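Local coordinates for CAMK/CAMK2 protein kinase (Salpingoeca rosetta, PDB 5IG1) that probably phosphorylates serine and threonine residues of proteins with ATP, as the kinase domain of a calmodulin-binding CaMKII-type kinase, at residues 207-219 / 229-242. Sequence-based numbering, arbitrary orientation.
Sequences ILYILLVGYPPFW and QIKNCQYDFPSPEW
Tyr209 OH donates to Asp236 O at 2.5 Å, almost in line with the carbonyl bond, and so ties the last turns of helix 198-213 to the loop running past them. With CG anti to the backbone N (chi1 -166°), the side chain brings its hydroxyl end to the loop, and the ring lies between Trp242 CZ2 over the centre of one face and Pro217 CB over the other. A phenylalanine in place of Tyr209 would keep the clamped ring but would probably leave the carbonyl of Asp236 without this donor and the loop less firmly held. A second hydroxyl, that of Tyr215, gives its proton to Glu241 OE1 (2.6 Å), meeting the carboxylate from above its plane, and accepts a weak bond from Trp242 NE1; tyrosine suits this place because one oxygen serves both partners. Water carries polar contact further, one molecule lying between Pro217 O and Asp236 OD1, another between Pro217 O and Gln234 O.

Trp242 is flat and wide enough to take Val213 CG1 over its five-membered ring, 3.5 Å from the centroid in a CH-pi contact, while Leu212 CD1 reaches CZ3. Phe237 completes the aromatic cluster, its rim meeting that of Tyr209, with Phe237 CE1 lying 3.6 Å from Tyr209 CE2. At the other end Phe218 lays one face under Ile230 CG1, which stands 4.1 Å from the ring centroid, and turns CE1 to Tyr235 CB (3.7 Å); Pro217 CB also rests on Tyr235 CB.

Helix 223-231 ends in a Schellman motif at Cys233, after which the chain doubles back along 207-219. Helix 247-256 adjoins the same cluster, with Ile253 touching Trp242. The arrangement belongs to the helical C-lobe of the protein kinase fold, where it joins the end of helix αF to the loop that follows helix αG.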
ATOM      1  N   ILE A 207      -1.363   8.821   3.895  1.00 38.52           N
ATOM      2  CA  ILE A 207      -2.568   8.013   3.733  1.00 38.58           C
ATOM      3  C   ILE A 207      -3.576   8.351   4.823  1.00 45.47           C
ATOM      4  O   ILE A 207      -4.763   8.585   4.550  1.00 54.60           O
ATOM      5  CB  ILE A 207      -2.196   6.520   3.739  1.00 40.52           C
ATOM      6  CG1 ILE A 207      -1.401   6.164   2.482  1.00 38.16           C
ATOM      7  CG2 ILE A 207      -3.430   5.639   3.877  1.00 35.95           C
ATOM      8  CD1 ILE A 207      -0.826   4.775   2.530  1.00 48.29           C
ATOM      9  N   LEU A 208      -3.106   8.421   6.071  1.00 40.81           N
ATOM     10  CA  LEU A 208      -4.006   8.675   7.188  1.00 35.33           C
ATOM     11  C   LEU A 208      -4.727  10.004   7.000  1.00 52.68           C
ATOM     12  O   LEU A 208      -5.959  10.078   7.112  1.00 55.25           O
ATOM     13  CB  LEU A 208      -3.220   8.643   8.499  1.00 26.93           C
ATOM     14  CG  LEU A 208      -3.969   9.035   9.771  1.00 53.59           C
ATOM     15  CD1 LEU A 208      -5.283   8.264   9.878  1.00 46.82           C
ATOM     16  CD2 LEU A 208      -3.102   8.796  11.003  1.00 44.35           C
ATOM     17  N   TYR A 209      -3.969  11.057   6.678  1.00 36.94           N
ATOM     18  CA  TYR A 209      -4.524  12.345   6.278  1.00 36.33           C
ATOM     19  C   TYR A 209      -5.698  12.171   5.324  1.00 48.21           C
ATOM     20  O   TYR A 209      -6.812  12.635   5.598  1.00 60.89           O
ATOM     21  CB  TYR A 209      -3.418  13.183   5.632  1.00 44.85           C
ATOM     22  CG  TYR A 209      -3.703  14.652   5.460  1.00 33.05           C
ATOM     23  CD1 TYR A 209      -4.450  15.111   4.390  1.00 54.01           C
ATOM     24  CD2 TYR A 209      -3.181  15.586   6.340  1.00 36.58           C
ATOM     25  CE1 TYR A 209      -4.693  16.465   4.211  1.00 45.97           C
ATOM     26  CE2 TYR A 209      -3.416  16.937   6.169  1.00 39.97           C
ATOM     27  CZ  TYR A 209      -4.179  17.369   5.105  1.00 37.81           C
ATOM     28  OH  TYR A 209      -4.424  18.709   4.935  1.00 74.88           O
ATOM     29  N   ILE A 210      -5.471  11.469   4.210  1.00 41.11           N
ATOM     30  CA  ILE A 210      -6.549  11.265   3.247  1.00 51.80           C
ATOM     31  C   ILE A 210      -7.729  10.582   3.926  1.00 49.46           C
ATOM     32  O   ILE A 210      -8.869  11.062   3.866  1.00 44.27           O
ATOM     33  CB  ILE A 210      -6.044  10.463   2.036  1.00 30.32           C
ATOM     34  CG1 ILE A 210      -4.792  11.129   1.468  1.00 35.32           C
ATOM     35  CG2 ILE A 210      -7.117  10.404   0.972  1.00 44.25           C
ATOM     36  CD1 ILE A 210      -4.060  10.283   0.448  1.00 45.19           C
ATOM     37  N   LEU A 211      -7.450   9.487   4.641  1.00 46.16           N
ATOM     38  CA  LEU A 211      -8.479   8.734   5.346  1.00 34.53           C
ATOM     39  C   LEU A 211      -9.358   9.623   6.208  1.00 34.78           C
ATOM     40  O   LEU A 211     -10.518   9.280   6.448  1.00 43.11           O
ATOM     41  CB  LEU A 211      -7.829   7.651   6.220  1.00 38.33           C
ATOM     42  CG  LEU A 211      -7.289   6.395   5.528  1.00 33.53           C
ATOM     43  CD1 LEU A 211      -6.716   5.401   6.536  1.00 40.50           C
ATOM     44  CD2 LEU A 211      -8.396   5.743   4.730  1.00 41.01           C
ATOM     45  N   LEU A 212      -8.846  10.765   6.668  1.00 40.99           N
ATOM     46  CA  LEU A 212      -9.642  11.627   7.526  1.00 28.75           C
ATOM     47  C   LEU A 212     -10.432  12.673   6.750  1.00 31.01           C
ATOM     48  O   LEU A 212     -11.569  12.973   7.137  1.00 57.06           O
ATOM     49  CB  LEU A 212      -8.740  12.318   8.549  1.00 29.84           C
ATOM     50  CG  LEU A 212      -7.998  11.336   9.458  1.00 35.80           C
ATOM     51  CD1 LEU A 212      -7.252  12.046  10.565  1.00 31.71           C
ATOM     52  CD2 LEU A 212      -8.978  10.321  10.026  1.00 34.81           C
ATOM     53  N   VAL A 213      -9.885  13.220   5.663  1.00 35.07           N
ATOM     54  CA  VAL A 213     -10.522  14.355   4.997  1.00 38.83           C
ATOM     55  C   VAL A 213     -10.765  14.138   3.517  1.00 39.71           C
ATOM     56  O   VAL A 213     -11.532  14.918   2.918  1.00 57.47           O
ATOM     57  CB  VAL A 213      -9.721  15.669   5.206  1.00 41.98           C
ATOM     58  CG1 VAL A 213      -9.795  16.140   6.668  1.00 43.51           C
ATOM     59  CG2 VAL A 213      -8.268  15.507   4.746  1.00 51.28           C
ATOM     60  N   GLY A 214     -10.143  13.166   2.851  1.00 36.57           N
ATOM     61  CA  GLY A 214     -10.469  12.893   1.474  1.00 44.15           C
ATOM     62  C   GLY A 214      -9.598  13.571   0.447  1.00 42.38           C
ATOM     63  O   GLY A 214      -9.859  13.412  -0.747  1.00 46.74           O
ATOM     64  N   TYR A 215      -8.575  14.314   0.862  1.00 43.52           N
ATOM     65  CA  TYR A 215      -7.654  14.966  -0.056  1.00 42.30           C
ATOM     66  C   TYR A 215      -6.251  14.855   0.520  1.00 50.29           C
ATOM     67  O   TYR A 215      -6.097  14.729   1.739  1.00 58.31           O
ATOM     68  CB  TYR A 215      -8.015  16.441  -0.287  1.00 37.85           C
ATOM     69  CG  TYR A 215      -8.079  17.277   0.966  1.00 40.80           C
ATOM     70  CD1 TYR A 215      -6.948  17.914   1.455  1.00 39.51           C
ATOM     71  CD2 TYR A 215      -9.275  17.462   1.641  1.00 38.71           C
ATOM     72  CE1 TYR A 215      -7.001  18.693   2.591  1.00 50.90           C
ATOM     73  CE2 TYR A 215      -9.335  18.243   2.782  1.00 52.66           C
ATOM     74  CZ  TYR A 215      -8.195  18.854   3.249  1.00 57.96           C
ATOM     75  OH  TYR A 215      -8.255  19.629   4.379  1.00 80.06           O
ATOM     76  N   PRO A 216      -5.222  14.862  -0.325  1.00 51.37           N
ATOM     77  CA  PRO A 216      -3.858  14.643   0.164  1.00 41.74           C
ATOM     78  C   PRO A 216      -3.293  15.910   0.779  1.00 47.58           C
ATOM     79  O   PRO A 216      -3.723  17.021   0.434  1.00 48.66           O
ATOM     80  CB  PRO A 216      -3.094  14.253  -1.107  1.00 54.21           C
ATOM     81  CG  PRO A 216      -3.830  14.965  -2.196  1.00 60.93           C
ATOM     82  CD  PRO A 216      -5.270  14.991  -1.793  1.00 49.15           C
ATOM     83  N   PRO A 217      -2.331  15.789   1.699  1.00 49.11           N
ATOM     84  CA  PRO A 217      -1.710  17.001   2.251  1.00 46.82           C
ATOM     85  C   PRO A 217      -0.775  17.683   1.276  1.00 49.14           C
ATOM     86  O   PRO A 217      -0.640  18.912   1.322  1.00 76.68           O
ATOM     87  CB  PRO A 217      -0.957  16.478   3.480  1.00 41.75           C
ATOM     88  CG  PRO A 217      -0.616  15.073   3.123  1.00 43.12           C
ATOM     89  CD  PRO A 217      -1.772  14.561   2.288  1.00 43.36           C
ATOM     90  N   PHE A 218      -0.126  16.931   0.397  1.00 57.27           N
ATOM     91  CA  PHE A 218       0.766  17.483  -0.615  1.00 54.63           C
ATOM     92  C   PHE A 218       0.126  17.204  -1.969  1.00 57.37           C
ATOM     93  O   PHE A 218       0.128  16.066  -2.447  1.00 73.86           O
ATOM     94  CB  PHE A 218       2.163  16.876  -0.511  1.00 55.43           C
ATOM     95  CG  PHE A 218       2.654  16.719   0.898  1.00 49.39           C
ATOM     96  CD1 PHE A 218       3.077  17.816   1.629  1.00 56.00           C
ATOM     97  CD2 PHE A 218       2.696  15.472   1.491  1.00 62.99           C
ATOM     98  CE1 PHE A 218       3.526  17.671   2.928  1.00 59.01           C
ATOM     99  CE2 PHE A 218       3.149  15.318   2.787  1.00 64.57           C
ATOM    100  CZ  PHE A 218       3.567  16.418   3.505  1.00 55.43           C
ATOM    101  N   TRP A 219      -0.442  18.239  -2.578  1.00 67.05           N
ATOM    102  CA  TRP A 219      -1.043  18.124  -3.899  1.00 79.07           C
ATOM    103  C   TRP A 219      -0.512  19.247  -4.769  1.00 80.71           C
ATOM    104  O   TRP A 219      -0.744  20.425  -4.476  1.00100.20           O
ATOM    105  CB  TRP A 219      -2.573  18.172  -3.834  1.00 99.82           C
ATOM    106  CG  TRP A 219      -3.205  18.308  -5.189  1.00123.65           C
ATOM    107  CD1 TRP A 219      -3.617  19.466  -5.785  1.00135.67           C
ATOM    108  CD2 TRP A 219      -3.476  17.255  -6.124  1.00130.32           C
ATOM    109  NE1 TRP A 219      -4.136  19.199  -7.029  1.00141.67           N
ATOM    110  CE2 TRP A 219      -4.061  17.849  -7.262  1.00143.92           C
ATOM    111  CE3 TRP A 219      -3.288  15.868  -6.109  1.00113.52           C
ATOM    112  CZ2 TRP A 219      -4.458  17.106  -8.373  1.00146.25           C
ATOM    113  CZ3 TRP A 219      -3.683  15.132  -7.214  1.00113.81           C
ATOM    114  CH2 TRP A 219      -4.262  15.752  -8.330  1.00133.93           C
ATOM    115  N   GLN A 229       7.098  21.034  -1.579  1.00 66.13           N
ATOM    116  CA  GLN A 229       6.156  20.971  -0.465  1.00 70.02           C
ATOM    117  C   GLN A 229       6.499  19.827   0.477  1.00 77.28           C
ATOM    118  O   GLN A 229       6.375  19.960   1.701  1.00 88.72           O
ATOM    119  CB  GLN A 229       4.721  20.798  -0.973  1.00 76.45           C
ATOM    120  CG  GLN A 229       4.146  21.933  -1.800  1.00 85.81           C
ATOM    121  CD  GLN A 229       2.758  21.602  -2.331  1.00 88.93           C
ATOM    122  OE1 GLN A 229       2.392  21.991  -3.441  1.00 97.53           O
ATOM    123  NE2 GLN A 229       1.977  20.880  -1.533  1.00 77.48           N
ATOM    124  N   ILE A 230       6.911  18.686  -0.076  1.00 67.90           N
ATOM    125  CA  ILE A 230       7.208  17.531   0.763  1.00 68.29           C
ATOM    126  C   ILE A 230       8.485  17.762   1.563  1.00 77.80           C
ATOM    127  O   ILE A 230       8.544  17.460   2.762  1.00 84.72           O
ATOM    128  CB  ILE A 230       7.289  16.258  -0.098  1.00 60.16           C
ATOM    129  CG1 ILE A 230       5.922  15.965  -0.723  1.00 49.94           C
ATOM    130  CG2 ILE A 230       7.802  15.088   0.730  1.00 54.37           C
ATOM    131  CD1 ILE A 230       5.877  14.713  -1.570  1.00 51.75           C
ATOM    132  N   LYS A 231       9.520  18.311   0.921  1.00 68.79           N
ATOM    133  CA  LYS A 231      10.784  18.543   1.613  1.00 74.29           C
ATOM    134  C   LYS A 231      10.606  19.518   2.769  1.00 83.18           C
ATOM    135  O   LYS A 231      11.051  19.259   3.892  1.00 88.73           O
ATOM    136  CB  LYS A 231      11.839  19.061   0.633  1.00 74.89           C
ATOM    137  CG  LYS A 231      12.326  18.028  -0.369  1.00 74.66           C
ATOM    138  CD  LYS A 231      13.539  18.525  -1.142  1.00 80.09           C
ATOM    139  CE  LYS A 231      13.189  19.678  -2.064  1.00 85.45           C
ATOM    140  NZ  LYS A 231      14.373  20.130  -2.849  1.00 94.21           N
ATOM    141  N   ASN A 232       9.950  20.648   2.511  1.00 86.28           N
ATOM    142  CA  ASN A 232       9.712  21.647   3.544  1.00 85.35           C
ATOM    143  C   ASN A 232       8.529  21.302   4.435  1.00 79.83           C
ATOM    144  O   ASN A 232       8.200  22.090   5.328  1.00 80.62           O
ATOM    145  CB  ASN A 232       9.495  23.021   2.907  1.00 96.95           C
ATOM    146  CG  ASN A 232      10.699  23.491   2.120  1.00113.90           C
ATOM    147  OD1 ASN A 232      11.545  24.219   2.637  1.00124.46           O
ATOM    148  ND2 ASN A 232      10.784  23.074   0.864  1.00117.84           N
ATOM    149  N   CYS A 233       7.887  20.154   4.211  1.00 82.49           N
ATOM    150  CA  CYS A 233       6.765  19.700   5.033  1.00 76.23           C
ATOM    151  C   CYS A 233       5.647  20.746   5.068  1.00 80.89           C
ATOM    152  O   CYS A 233       5.098  21.068   6.123  1.00 86.18           O
ATOM    153  CB  CYS A 233       7.239  19.346   6.443  1.00 62.53           C
ATOM    154  SG  CYS A 233       6.185  18.174   7.294  1.00 85.26           S
ATOM    155  N   GLN A 234       5.314  21.276   3.891  1.00 80.87           N
ATOM    156  CA  GLN A 234       4.308  22.331   3.753  1.00 78.35           C
ATOM    157  C   GLN A 234       2.937  21.687   3.569  1.00 73.95           C
ATOM    158  O   GLN A 234       2.498  21.399   2.454  1.00 65.90           O
ATOM    159  CB  GLN A 234       4.652  23.258   2.593  1.00 81.84           C
ATOM    160  CG  GLN A 234       5.915  24.070   2.802  1.00 98.47           C
ATOM    161  CD  GLN A 234       5.808  25.001   3.992  1.00127.67           C
ATOM    162  OE1 GLN A 234       6.732  25.106   4.802  1.00139.14           O
ATOM    163  NE2 GLN A 234       4.672  25.685   4.104  1.00134.04           N
ATOM    164  N   TYR A 235       2.253  21.462   4.687  1.00 59.06           N
ATOM    165  CA  TYR A 235       0.873  21.000   4.681  1.00 67.13           C
ATOM    166  C   TYR A 235       0.189  21.600   5.900  1.00 81.61           C
ATOM    167  O   TYR A 235       0.842  22.127   6.804  1.00 82.68           O
ATOM    168  CB  TYR A 235       0.787  19.471   4.695  1.00 71.34           C
ATOM    169  CG  TYR A 235       1.083  18.887   6.048  1.00 65.33           C
ATOM    170  CD1 TYR A 235       2.389  18.659   6.457  1.00 53.73           C
ATOM    171  CD2 TYR A 235       0.053  18.576   6.928  1.00 58.16           C
ATOM    172  CE1 TYR A 235       2.663  18.134   7.702  1.00 56.18           C
ATOM    173  CE2 TYR A 235       0.316  18.054   8.172  1.00 55.23           C
ATOM    174  CZ  TYR A 235       1.620  17.835   8.556  1.00 58.83           C
ATOM    175  OH  TYR A 235       1.878  17.313   9.800  1.00 60.40           O
ATOM    176  N   ASP A 236      -1.138  21.507   5.930  1.00 89.29           N
ATOM    177  CA  ASP A 236      -1.894  22.139   7.002  1.00 97.74           C
ATOM    178  C   ASP A 236      -3.181  21.369   7.248  1.00 79.72           C
ATOM    179  O   ASP A 236      -3.529  20.444   6.513  1.00 77.95           O
ATOM    180  CB  ASP A 236      -2.197  23.607   6.680  1.00109.05           C
ATOM    181  CG  ASP A 236      -2.710  23.798   5.268  1.00112.39           C
ATOM    182  OD1 ASP A 236      -2.511  22.884   4.438  1.00122.84           O
ATOM    183  OD2 ASP A 236      -3.299  24.865   4.983  1.00101.48           O
ATOM    184  N   PHE A 237      -3.881  21.765   8.301  1.00 86.61           N
ATOM    185  CA  PHE A 237      -5.190  21.220   8.618  1.00 73.78           C
ATOM    186  C   PHE A 237      -6.244  22.293   8.372  1.00 58.80           C
ATOM    187  O   PHE A 237      -6.646  22.984   9.314  1.00 66.89           O
ATOM    188  CB  PHE A 237      -5.225  20.737  10.068  1.00 71.38           C
ATOM    189  CG  PHE A 237      -4.234  19.648  10.367  1.00 65.70           C
ATOM    190  CD1 PHE A 237      -4.028  18.622   9.465  1.00 66.97           C
ATOM    191  CD2 PHE A 237      -3.506  19.654  11.544  1.00 71.90           C
ATOM    192  CE1 PHE A 237      -3.121  17.617   9.733  1.00 67.66           C
ATOM    193  CE2 PHE A 237      -2.595  18.655  11.815  1.00 68.13           C
ATOM    194  CZ  PHE A 237      -2.399  17.640  10.909  1.00 69.43           C
ATOM    195  N   PRO A 238      -6.707  22.469   7.134  1.00 56.50           N
ATOM    196  CA  PRO A 238      -7.632  23.574   6.849  1.00 61.17           C
ATOM    197  C   PRO A 238      -8.982  23.386   7.522  1.00 70.62           C
ATOM    198  O   PRO A 238      -9.493  22.269   7.637  1.00 70.94           O
ATOM    199  CB  PRO A 238      -7.770  23.541   5.321  1.00 61.36           C
ATOM    200  CG  PRO A 238      -6.586  22.759   4.836  1.00 61.92           C
ATOM    201  CD  PRO A 238      -6.325  21.749   5.909  1.00 67.19           C
ATOM    202  N   SER A 239      -9.548  24.502   7.976  1.00 67.34           N
ATOM    203  CA  SER A 239     -10.940  24.549   8.411  1.00 69.62           C
ATOM    204  C   SER A 239     -11.841  24.530   7.176  1.00 74.18           C
ATOM    205  O   SER A 239     -11.431  24.982   6.110  1.00 91.71           O
ATOM    206  CB  SER A 239     -11.203  25.798   9.255  1.00 74.53           C
ATOM    207  OG  SER A 239     -10.411  25.800  10.429  1.00 87.24           O
ATOM    208  N   PRO A 240     -13.072  24.010   7.306  1.00 75.16           N
ATOM    209  CA  PRO A 240     -13.699  23.441   8.501  1.00 70.76           C
ATOM    210  C   PRO A 240     -13.521  21.932   8.644  1.00 70.90           C
ATOM    211  O   PRO A 240     -13.913  21.386   9.675  1.00 79.46           O
ATOM    212  CB  PRO A 240     -15.172  23.766   8.281  1.00 53.15           C
ATOM    213  CG  PRO A 240     -15.331  23.597   6.811  1.00 52.87           C
ATOM    214  CD  PRO A 240     -14.032  24.078   6.189  1.00 85.14           C
ATOM    215  N   GLU A 241     -12.960  21.275   7.624  1.00 66.31           N
ATOM    216  CA  GLU A 241     -12.894  19.816   7.629  1.00 56.00           C
ATOM    217  C   GLU A 241     -12.185  19.301   8.872  1.00 53.36           C
ATOM    218  O   GLU A 241     -12.655  18.357   9.523  1.00 51.49           O
ATOM    219  CB  GLU A 241     -12.188  19.312   6.368  1.00 60.59           C
ATOM    220  CG  GLU A 241     -12.630  19.998   5.079  1.00 88.86           C
ATOM    221  CD  GLU A 241     -11.603  20.990   4.569  1.00 91.74           C
ATOM    222  OE1 GLU A 241     -10.421  20.867   4.954  1.00 68.57           O
ATOM    223  OE2 GLU A 241     -11.976  21.890   3.785  1.00111.67           O
ATOM    224  N   TRP A 242     -11.061  19.914   9.227  1.00 51.35           N
ATOM    225  CA  TRP A 242     -10.228  19.432  10.317  1.00 55.60           C
ATOM    226  C   TRP A 242     -10.693  19.894  11.689  1.00 61.79           C
ATOM    227  O   TRP A 242     -10.179  19.396  12.695  1.00 70.20           O
ATOM    228  CB  TRP A 242      -8.786  19.875  10.099  1.00 54.46           C
ATOM    229  CG  TRP A 242      -8.123  19.102   9.033  1.00 49.58           C
ATOM    230  CD1 TRP A 242      -7.981  19.458   7.725  1.00 54.11           C
ATOM    231  CD2 TRP A 242      -7.520  17.816   9.171  1.00 50.10           C
ATOM    232  NE1 TRP A 242      -7.309  18.474   7.040  1.00 56.22           N
ATOM    233  CE2 TRP A 242      -7.012  17.457   7.908  1.00 52.27           C
ATOM    234  CE3 TRP A 242      -7.343  16.942  10.245  1.00 51.53           C
ATOM    235  CZ2 TRP A 242      -6.353  16.256   7.688  1.00 49.52           C
ATOM    236  CZ3 TRP A 242      -6.686  15.756  10.026  1.00 49.82           C
ATOM    237  CH2 TRP A 242      -6.199  15.421   8.758  1.00 58.17           C
TER
HETATM  238  O   HOH W   1      -2.942  20.679   2.513  1.00 57.80           O
HETATM  239  O   HOH W   2      -0.083  21.372   0.713  1.00 59.53           O